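Local structure of pheromome Binding Protein (6VQ5) at residues 36-50 / 106-120. The protein probably binds odorants such as pheromones and carries them, as a small helical transport protein of an insect. Residues are numbered along the deposited sequence; the frame is centred on the assembly and turned at random.
Sequences YWKEDYSLLNRDVGC and DQCMKALEIAKCFRT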
ATOM      1  N   TYR A  36       1.024   5.459  -9.301  1.00 59.82           N
ATOM      2  CA  TYR A  36       0.119   5.074  -8.192  1.00 60.00           C
ATOM      3  C   TYR A  36      -0.162   6.287  -7.297  1.00 59.50           C
ATOM      4  O   TYR A  36      -1.324   6.559  -6.973  1.00 58.47           O
ATOM      5  CB  TYR A  36       0.763   3.985  -7.337  1.00 60.20           C
ATOM      6  CG  TYR A  36       0.068   3.776  -6.018  1.00 61.68           C
ATOM      7  CD1 TYR A  36      -1.226   3.289  -5.974  1.00 60.55           C
ATOM      8  CD2 TYR A  36       0.692   4.067  -4.817  1.00 62.38           C
ATOM      9  CE1 TYR A  36      -1.865   3.067  -4.767  1.00 61.98           C
ATOM     10  CE2 TYR A  36       0.061   3.848  -3.601  1.00 62.64           C
ATOM     11  CZ  TYR A  36      -1.227   3.357  -3.575  1.00 62.81           C
ATOM     12  OH  TYR A  36      -1.875   3.153  -2.391  1.00 64.24           O
ATOM     13  N   TRP A  37       0.882   6.980  -6.849  1.00 59.80           N
ATOM     14  CA  TRP A  37       0.695   8.026  -5.821  1.00 61.22           C
ATOM     15  C   TRP A  37       0.001   9.233  -6.462  1.00 63.27           C
ATOM     16  O   TRP A  37      -0.766   9.944  -5.755  1.00 62.60           O
ATOM     17  CB  TRP A  37       1.992   8.404  -5.104  1.00 62.11           C
ATOM     18  CG  TRP A  37       1.619   9.049  -3.814  1.00 65.44           C
ATOM     19  CD1 TRP A  37       1.633  10.379  -3.522  1.00 68.67           C
ATOM     20  CD2 TRP A  37       0.966   8.405  -2.707  1.00 67.26           C
ATOM     21  NE1 TRP A  37       1.084  10.596  -2.286  1.00 71.38           N
ATOM     22  CE2 TRP A  37       0.671   9.402  -1.759  1.00 69.77           C
ATOM     23  CE3 TRP A  37       0.630   7.078  -2.405  1.00 67.63           C
ATOM     24  CZ2 TRP A  37       0.066   9.113  -0.535  1.00 72.27           C
ATOM     25  CZ3 TRP A  37       0.040   6.788  -1.188  1.00 68.76           C
ATOM     26  CH2 TRP A  37      -0.239   7.796  -0.266  1.00 70.94           C
ATOM     27  N   LYS A  38       0.237   9.468  -7.758  1.00 62.16           N
ATOM     28  CA  LYS A  38      -0.412  10.608  -8.436  1.00 63.99           C
ATOM     29  C   LYS A  38      -1.762  10.167  -9.012  1.00 63.75           C
ATOM     30  O   LYS A  38      -2.391  10.961  -9.690  1.00 65.67           O
ATOM     31  CB  LYS A  38       0.584  11.297  -9.372  1.00 64.58           C
ATOM     32  CG  LYS A  38       0.635  10.806 -10.791  1.00 63.92           C
ATOM     33  CD  LYS A  38       1.552  11.656 -11.633  1.00 64.97           C
ATOM     34  CE  LYS A  38       1.817  10.970 -12.951  1.00 64.49           C
ATOM     35  NZ  LYS A  38       2.639  11.820 -13.820  1.00 67.48           N
ATOM     36  N   GLU A  39      -2.188   8.944  -8.726  1.00 64.92           N
ATOM     37  CA  GLU A  39      -3.546   8.414  -8.999  1.00 66.09           C
ATOM     38  C   GLU A  39      -3.722   8.086 -10.488  1.00 67.12           C
ATOM     39  O   GLU A  39      -4.889   8.075 -10.930  1.00 70.05           O
ATOM     40  CB  GLU A  39      -4.591   9.406  -8.486  1.00 68.67           C
ATOM     41  CG  GLU A  39      -5.662   8.747  -7.624  1.00 70.14           C
ATOM     42  CD  GLU A  39      -6.702   9.684  -7.044  1.00 72.62           C
ATOM     43  OE1 GLU A  39      -6.647  10.887  -7.365  1.00 74.49           O
ATOM     44  OE2 GLU A  39      -7.576   9.212  -6.291  1.00 75.05           O
ATOM     45  N   ASP A  40      -2.637   7.834 -11.234  1.00 67.69           N
ATOM     46  CA  ASP A  40      -2.687   7.177 -12.572  1.00 69.22           C
ATOM     47  C   ASP A  40      -2.436   5.684 -12.354  1.00 66.58           C
ATOM     48  O   ASP A  40      -1.274   5.293 -12.142  1.00 66.36           O
ATOM     49  CB  ASP A  40      -1.711   7.725 -13.625  1.00 72.58           C
ATOM     50  CG  ASP A  40      -1.714   6.906 -14.934  1.00 81.15           C
ATOM     51  OD1 ASP A  40      -2.809   6.358 -15.312  1.00 83.35           O
ATOM     52  OD2 ASP A  40      -0.616   6.772 -15.591  1.00 85.99           O
ATOM     53  N   TYR A  41      -3.487   4.881 -12.452  1.00 64.79           N
ATOM     54  CA  TYR A  41      -3.462   3.421 -12.201  1.00 62.63           C
ATOM     55  C   TYR A  41      -3.463   2.623 -13.510  1.00 64.80           C
ATOM     56  O   TYR A  41      -3.371   1.383 -13.433  1.00 69.54           O
ATOM     57  CB  TYR A  41      -4.695   3.006 -11.406  1.00 61.68           C
ATOM     58  CG  TYR A  41      -4.891   3.693 -10.082  1.00 60.45           C
ATOM     59  CD1 TYR A  41      -3.830   4.207  -9.351  1.00 60.54           C
ATOM     60  CD2 TYR A  41      -6.156   3.783  -9.535  1.00 60.64           C
ATOM     61  CE1 TYR A  41      -4.027   4.820  -8.125  1.00 61.09           C
ATOM     62  CE2 TYR A  41      -6.371   4.373  -8.304  1.00 61.60           C
ATOM     63  CZ  TYR A  41      -5.304   4.896  -7.600  1.00 62.40           C
ATOM     64  OH  TYR A  41      -5.522   5.463  -6.382  1.00 64.21           O
ATOM     65  N   SER A  42      -3.590   3.282 -14.663  1.00 65.48           N
ATOM     66  CA  SER A  42      -3.888   2.619 -15.958  1.00 67.31           C
ATOM     67  C   SER A  42      -2.817   1.578 -16.269  1.00 65.31           C
ATOM     68  O   SER A  42      -3.167   0.555 -16.829  1.00 66.78           O
ATOM     69  CB  SER A  42      -4.036   3.612 -17.093  1.00 70.47           C
ATOM     70  OG  SER A  42      -2.879   4.430 -17.220  1.00 71.56           O
ATOM     71  N   LEU A  43      -1.559   1.817 -15.910  1.00 63.45           N
ATOM     72  CA  LEU A  43      -0.439   0.946 -16.360  1.00 63.34           C
ATOM     73  C   LEU A  43       0.147   0.109 -15.216  1.00 62.75           C
ATOM     74  O   LEU A  43       1.177  -0.502 -15.469  1.00 63.38           O
ATOM     75  CB  LEU A  43       0.631   1.841 -16.982  1.00 61.06           C
ATOM     76  CG  LEU A  43       0.242   2.445 -18.324  1.00 60.08           C
ATOM     77  CD1 LEU A  43       1.425   3.206 -18.912  1.00 58.68           C
ATOM     78  CD2 LEU A  43      -0.263   1.363 -19.278  1.00 60.52           C
ATOM     79  N   LEU A  44      -0.481   0.084 -14.033  1.00 61.20           N
ATOM     80  CA  LEU A  44      -0.030  -0.752 -12.893  1.00 62.21           C
ATOM     81  C   LEU A  44      -0.376  -2.223 -13.190  1.00 64.60           C
ATOM     82  O   LEU A  44      -1.535  -2.512 -13.465  1.00 65.69           O
ATOM     83  CB  LEU A  44      -0.685  -0.258 -11.603  1.00 60.23           C
ATOM     84  CG  LEU A  44      -0.437   1.203 -11.246  1.00 58.97           C
ATOM     85  CD1 LEU A  44      -1.210   1.576  -9.993  1.00 59.56           C
ATOM     86  CD2 LEU A  44       1.038   1.505 -11.055  1.00 56.88           C
ATOM     87  N   ASN A  45       0.608  -3.122 -13.134  1.00 66.88           N
ATOM     88  CA  ASN A  45       0.425  -4.566 -13.441  1.00 69.86           C
ATOM     89  C   ASN A  45       0.533  -5.356 -12.133  1.00 70.11           C
ATOM     90  O   ASN A  45       0.772  -4.747 -11.084  1.00 69.20           O
ATOM     91  CB  ASN A  45       1.403  -5.059 -14.514  1.00 71.92           C
ATOM     92  CG  ASN A  45       2.863  -4.917 -14.119  1.00 73.58           C
ATOM     93  OD1 ASN A  45       3.203  -4.680 -12.951  1.00 73.78           O
ATOM     94  ND2 ASN A  45       3.736  -5.031 -15.106  1.00 73.14           N
ATOM     95  N   ARG A  46       0.326  -6.666 -12.211  1.00 72.38           N
ATOM     96  CA  ARG A  46       0.333  -7.597 -11.060  1.00 73.68           C
ATOM     97  C   ARG A  46       1.613  -7.397 -10.231  1.00 73.58           C
ATOM     98  O   ARG A  46       1.524  -7.366  -8.989  1.00 74.55           O
ATOM     99  CB  ARG A  46       0.207  -9.022 -11.595  1.00 75.46           C
ATOM    100  CG  ARG A  46       0.007 -10.056 -10.506  1.00 78.72           C
ATOM    101  CD  ARG A  46      -0.121 -11.449 -11.070  1.00 82.78           C
ATOM    102  NE  ARG A  46      -0.201 -12.410  -9.984  1.00 85.55           N
ATOM    103  CZ  ARG A  46       0.832 -12.895  -9.311  1.00 86.74           C
ATOM    104  NH1 ARG A  46       2.063 -12.517  -9.596  1.00 85.40           N
ATOM    105  NH2 ARG A  46       0.628 -13.765  -8.342  1.00 90.39           N
ATOM    106  N   ASP A  47       2.763  -7.260 -10.887  1.00 72.70           N
ATOM    107  CA  ASP A  47       4.079  -7.162 -10.204  1.00 73.19           C
ATOM    108  C   ASP A  47       4.069  -5.992  -9.219  1.00 70.49           C
ATOM    109  O   ASP A  47       4.730  -6.111  -8.186  1.00 71.53           O
ATOM    110  CB  ASP A  47       5.237  -7.025 -11.198  1.00 75.64           C
ATOM    111  CG  ASP A  47       5.510  -8.282 -12.011  1.00 79.40           C
ATOM    112  OD1 ASP A  47       5.151  -9.390 -11.528  1.00 81.77           O
ATOM    113  OD2 ASP A  47       6.073  -8.137 -13.118  1.00 79.79           O
ATOM    114  N   VAL A  48       3.366  -4.894  -9.521  1.00 68.64           N
ATOM    115  CA  VAL A  48       3.269  -3.736  -8.585  1.00 65.78           C
ATOM    116  C   VAL A  48       2.556  -4.233  -7.329  1.00 66.37           C
ATOM    117  O   VAL A  48       2.944  -3.821  -6.209  1.00 67.59           O
ATOM    118  CB  VAL A  48       2.563  -2.515  -9.205  1.00 64.57           C
ATOM    119  CG1 VAL A  48       2.416  -1.365  -8.208  1.00 62.82           C
ATOM    120  CG2 VAL A  48       3.280  -2.038 -10.453  1.00 64.82           C
ATOM    121  N   GLY A  49       1.556  -5.090  -7.507  1.00 66.12           N
ATOM    122  CA  GLY A  49       0.887  -5.789  -6.392  1.00 68.40           C
ATOM    123  C   GLY A  49       1.871  -6.616  -5.586  1.00 69.86           C
ATOM    124  O   GLY A  49       1.866  -6.488  -4.363  1.00 73.37           O
ATOM    125  N   CYS A  50       2.697  -7.433  -6.239  1.00 70.35           N
ATOM    126  CA  CYS A  50       3.699  -8.310  -5.571  1.00 73.65           C
ATOM    127  C   CYS A  50       4.698  -7.425  -4.788  1.00 73.36           C
ATOM    128  O   CYS A  50       5.024  -7.761  -3.634  1.00 76.72           O
ATOM    129  CB  CYS A  50       4.355  -9.258  -6.578  1.00 74.79           C
ATOM    130  SG  CYS A  50       3.215 -10.390  -7.450  1.00 77.74           S
ATOM    131  N   ASP A 106      -5.811 -14.007  -5.981  1.00103.35           N
ATOM    132  CA  ASP A 106      -4.387 -13.665  -6.198  1.00100.18           C
ATOM    133  C   ASP A 106      -4.010 -12.572  -5.197  1.00 96.70           C
ATOM    134  O   ASP A 106      -4.556 -11.469  -5.308  1.00 95.20           O
ATOM    135  CB  ASP A 106      -4.208 -13.244  -7.657  1.00 97.77           C
ATOM    136  CG  ASP A 106      -2.845 -12.690  -7.979  1.00 96.10           C
ATOM    137  OD1 ASP A 106      -2.136 -12.281  -7.039  1.00 96.23           O
ATOM    138  OD2 ASP A 106      -2.517 -12.667  -9.170  1.00 98.80           O
ATOM    139  N   GLN A 107      -3.112 -12.859  -4.255  1.00 99.13           N
ATOM    140  CA  GLN A 107      -2.783 -11.932  -3.134  1.00 98.07           C
ATOM    141  C   GLN A 107      -1.994 -10.732  -3.659  1.00 90.22           C
ATOM    142  O   GLN A 107      -1.996  -9.698  -2.968  1.00 87.34           O
ATOM    143  CB  GLN A 107      -2.005 -12.644  -2.023  1.00105.66           C
ATOM    144  CG  GLN A 107      -2.836 -13.630  -1.211  1.00113.85           C
ATOM    145  CD  GLN A 107      -1.952 -14.356  -0.221  1.00123.63           C
ATOM    146  OE1 GLN A 107      -0.887 -13.858   0.163  1.00126.72           O
ATOM    147  NE2 GLN A 107      -2.372 -15.544   0.204  1.00130.11           N
ATOM    148  N   CYS A 108      -1.342 -10.865  -4.822  1.00 86.52           N
ATOM    149  CA  CYS A 108      -0.659  -9.758  -5.542  1.00 81.96           C
ATOM    150  C   CYS A 108      -1.709  -8.770  -6.091  1.00 80.04           C
ATOM    151  O   CYS A 108      -1.584  -7.548  -5.835  1.00 76.39           O
ATOM    152  CB  CYS A 108       0.244 -10.284  -6.657  1.00 80.92           C
ATOM    153  SG  CYS A 108       1.801 -11.010  -6.070  1.00 80.17           S
ATOM    154  N   MET A 109      -2.731  -9.279  -6.791  1.00 81.03           N
ATOM    155  CA  MET A 109      -3.844  -8.469  -7.346  1.00 78.54           C
ATOM    156  C   MET A 109      -4.655  -7.873  -6.196  1.00 76.38           C
ATOM    157  O   MET A 109      -4.995  -6.677  -6.286  1.00 72.29           O
ATOM    158  CB  MET A 109      -4.740  -9.297  -8.268  1.00 83.00           C
ATOM    159  CG  MET A 109      -4.059  -9.644  -9.606  1.00 86.06           C
ATOM    160  SD  MET A 109      -3.569  -8.172 -10.610  1.00 85.93           S
ATOM    161  CE  MET A 109      -5.178  -7.427 -10.868  1.00 85.29           C
ATOM    162  N   LYS A 110      -4.893  -8.655  -5.139  1.00 78.13           N
ATOM    163  CA  LYS A 110      -5.620  -8.200  -3.925  1.00 79.18           C
ATOM    164  C   LYS A 110      -4.934  -6.953  -3.351  1.00 77.82           C
ATOM    165  O   LYS A 110      -5.655  -5.990  -2.993  1.00 78.12           O
ATOM    166  CB  LYS A 110      -5.685  -9.303  -2.873  1.00 84.23           C
ATOM    167  CG  LYS A 110      -6.591  -8.976  -1.695  1.00 87.67           C
ATOM    168  CD  LYS A 110      -6.875 -10.124  -0.751  1.00 93.50           C
ATOM    169  CE  LYS A 110      -6.290  -9.901   0.627  1.00 96.82           C
ATOM    170  NZ  LYS A 110      -6.954 -10.751   1.644  1.00104.17           N
ATOM    171  N   ALA A 111      -3.598  -6.951  -3.272  1.00 75.60           N
ATOM    172  CA  ALA A 111      -2.808  -5.846  -2.680  1.00 72.63           C
ATOM    173  C   ALA A 111      -2.862  -4.619  -3.597  1.00 68.36           C
ATOM    174  O   ALA A 111      -2.980  -3.479  -3.088  1.00 67.03           O
ATOM    175  CB  ALA A 111      -1.391  -6.298  -2.428  1.00 73.19           C
ATOM    176  N   LEU A 112      -2.763  -4.825  -4.907  1.00 67.11           N
ATOM    177  CA  LEU A 112      -2.831  -3.698  -5.870  1.00 65.70           C
ATOM    178  C   LEU A 112      -4.195  -3.011  -5.719  1.00 67.21           C
ATOM    179  O   LEU A 112      -4.223  -1.777  -5.575  1.00 66.97           O
ATOM    180  CB  LEU A 112      -2.610  -4.208  -7.296  1.00 65.25           C
ATOM    181  CG  LEU A 112      -2.590  -3.132  -8.371  1.00 62.70           C
ATOM    182  CD1 LEU A 112      -1.570  -2.071  -8.022  1.00 62.04           C
ATOM    183  CD2 LEU A 112      -2.310  -3.728  -9.732  1.00 62.56           C
ATOM    184  N   GLU A 113      -5.276  -3.795  -5.702  1.00 69.18           N
ATOM    185  CA  GLU A 113      -6.661  -3.283  -5.597  1.00 69.88           C
ATOM    186  C   GLU A 113      -6.851  -2.567  -4.252  1.00 69.91           C
ATOM    187  O   GLU A 113      -7.354  -1.427  -4.248  1.00 70.29           O
ATOM    188  CB  GLU A 113      -7.656  -4.429  -5.823  1.00 74.63           C
ATOM    189  CG  GLU A 113      -7.719  -4.897  -7.273  1.00 75.89           C
ATOM    190  CD  GLU A 113      -7.793  -3.757  -8.284  1.00 76.06           C
ATOM    191  OE1 GLU A 113      -8.757  -2.925  -8.158  1.00 78.61           O
ATOM    192  OE2 GLU A 113      -6.895  -3.676  -9.185  1.00 71.48           O
ATOM    193  N   ILE A 114      -6.458  -3.176  -3.140  1.00 71.12           N
ATOM    194  CA  ILE A 114      -6.576  -2.504  -1.810  1.00 72.71           C
ATOM    195  C   ILE A 114      -5.786  -1.192  -1.862  1.00 69.22           C
ATOM    196  O   ILE A 114      -6.318  -0.183  -1.379  1.00 69.39           O
ATOM    197  CB  ILE A 114      -6.140  -3.425  -0.649  1.00 75.42           C
ATOM    198  CG1 ILE A 114      -7.102  -4.606  -0.487  1.00 78.22           C
ATOM    199  CG2 ILE A 114      -5.996  -2.645   0.651  1.00 76.69           C
ATOM    200  CD1 ILE A 114      -6.538  -5.760   0.305  1.00 81.29           C
ATOM    201  N   ALA A 115      -4.582  -1.205  -2.434  1.00 67.53           N
ATOM    202  CA  ALA A 115      -3.682  -0.027  -2.475  1.00 67.87           C
ATOM    203  C   ALA A 115      -4.346   1.111  -3.262  1.00 66.73           C
ATOM    204  O   ALA A 115      -4.234   2.280  -2.818  1.00 67.79           O
ATOM    205  CB  ALA A 115      -2.344  -0.400  -3.066  1.00 68.02           C
ATOM    206  N   LYS A 116      -5.029   0.784  -4.364  1.00 64.45           N
ATOM    207  CA  LYS A 116      -5.733   1.768  -5.233  1.00 65.01           C
ATOM    208  C   LYS A 116      -6.982   2.304  -4.519  1.00 66.84           C
ATOM    209  O   LYS A 116      -7.205   3.524  -4.529  1.00 68.54           O
ATOM    210  CB  LYS A 116      -6.128   1.113  -6.552  1.00 64.12           C
ATOM    211  CG  LYS A 116      -4.966   0.826  -7.485  1.00 62.91           C
ATOM    212  CD  LYS A 116      -5.420   0.623  -8.908  1.00 62.77           C
ATOM    213  CE  LYS A 116      -6.004  -0.748  -9.165  1.00 63.48           C
ATOM    214  NZ  LYS A 116      -6.559  -0.808 -10.528  1.00 63.77           N
ATOM    215  N   CYS A 117      -7.785   1.410  -3.954  1.00 66.75           N
ATOM    216  CA  CYS A 117      -8.952   1.751  -3.115  1.00 67.64           C
ATOM    217  C   CYS A 117      -8.503   2.710  -2.008  1.00 68.51           C
ATOM    218  O   CYS A 117      -9.127   3.770  -1.840  1.00 69.95           O
ATOM    219  CB  CYS A 117      -9.564   0.482  -2.544  1.00 69.06           C
ATOM    220  SG  CYS A 117     -10.898   0.811  -1.369  1.00 71.55           S
ATOM    221  N   PHE A 118      -7.438   2.356  -1.295  1.00 69.40           N
ATOM    222  CA  PHE A 118      -6.854   3.166  -0.196  1.00 71.14           C
ATOM    223  C   PHE A 118      -6.480   4.560  -0.718  1.00 70.52           C
ATOM    224  O   PHE A 118      -7.009   5.563  -0.225  1.00 70.54           O
ATOM    225  CB  PHE A 118      -5.635   2.464   0.406  1.00 70.42           C
ATOM    226  CG  PHE A 118      -4.930   3.289   1.441  1.00 70.97           C
ATOM    227  CD1 PHE A 118      -5.494   3.472   2.691  1.00 74.43           C
ATOM    228  CD2 PHE A 118      -3.719   3.906   1.153  1.00 70.87           C
ATOM    229  CE1 PHE A 118      -4.843   4.240   3.649  1.00 77.95           C
ATOM    230  CE2 PHE A 118      -3.076   4.692   2.099  1.00 73.68           C
ATOM    231  CZ  PHE A 118      -3.633   4.846   3.352  1.00 77.21           C
ATOM    232  N   ARG A 119      -5.568   4.622  -1.691  1.00 69.37           N
ATOM    233  CA  ARG A 119      -5.014   5.899  -2.206  1.00 67.84           C
ATOM    234  C   ARG A 119      -6.167   6.796  -2.668  1.00 68.29           C
ATOM    235  O   ARG A 119      -6.128   7.995  -2.365  1.00 71.22           O
ATOM    236  CB  ARG A 119      -4.021   5.627  -3.334  1.00 65.25           C
ATOM    237  CG  ARG A 119      -3.571   6.868  -4.085  1.00 64.90           C
ATOM    238  CD  ARG A 119      -2.858   7.822  -3.163  1.00 67.26           C
ATOM    239  NE  ARG A 119      -2.518   9.063  -3.843  1.00 69.67           N
ATOM    240  CZ  ARG A 119      -3.243  10.183  -3.818  1.00 70.13           C
ATOM    241  NH1 ARG A 119      -4.389  10.246  -3.162  1.00 71.48           N
ATOM    242  NH2 ARG A 119      -2.819  11.236  -4.487  1.00 70.22           N
ATOM    243  N   THR A 120      -7.156   6.241  -3.358  1.00 67.03           N
ATOM    244  CA  THR A 120      -8.275   7.024  -3.932  1.00 71.29           C
ATOM    245  C   THR A 120      -9.183   7.550  -2.805  1.00 75.36           C
ATOM    246  O   THR A 120      -9.615   8.708  -2.929  1.00 79.08           O
ATOM    247  CB  THR A 120      -8.992   6.243  -5.046  1.00 70.87           C
ATOM    248  OG1 THR A 120      -8.136   6.206  -6.189  1.00 67.18           O
ATOM    249  CG2 THR A 120     -10.310   6.853  -5.462  1.00 71.23           C
TER
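Arg119 lays its CD over the six-membered ring of Trp37, 3.6 Å from the centroid, while its guanidinium makes a cation-pi contact above the five-membered ring. In this all-helical PBP/GOBP fold, tied by three disulfides, helix 107-121 packs here against the end of helix 28-37, the following loop and the start of helix 46-58. A bend at chi2 (62°) turns the guanidinium of Arg119 back to Trp37 O, which it grips side-on through NE and NH2, each at 2.7 Å, near the Schellman motif that ends helix 28-37. With alanine for Arg119, Trp37 O would probably be left without these two mates and one indole face less covered. Tyr36 OH donates to Ala115 O from above the carbonyl plane; backbone Arg119 N reaches that oxygen from the other face. Lys116 CG sits over the centre of one Tyr41 ring face in a CH-pi contact, and Tyr41 OH shares a 2.7 Å hydrogen bond with Thr120 OG1. Leu112 fits its CD1 against Leu44 and Val48. Gly49 brings its CA within 3.1 Å of Cys108 O where the axes of 46-50 and 107-120 cross at 88°. Beyond it, Arg46 NE meets Asp106 OD2 in a salt bridge, Asp106 OD1 caps helix 107-121 at Met109 N, and the Cys50 SG–Cys108 SG bond ties the two helix starts together.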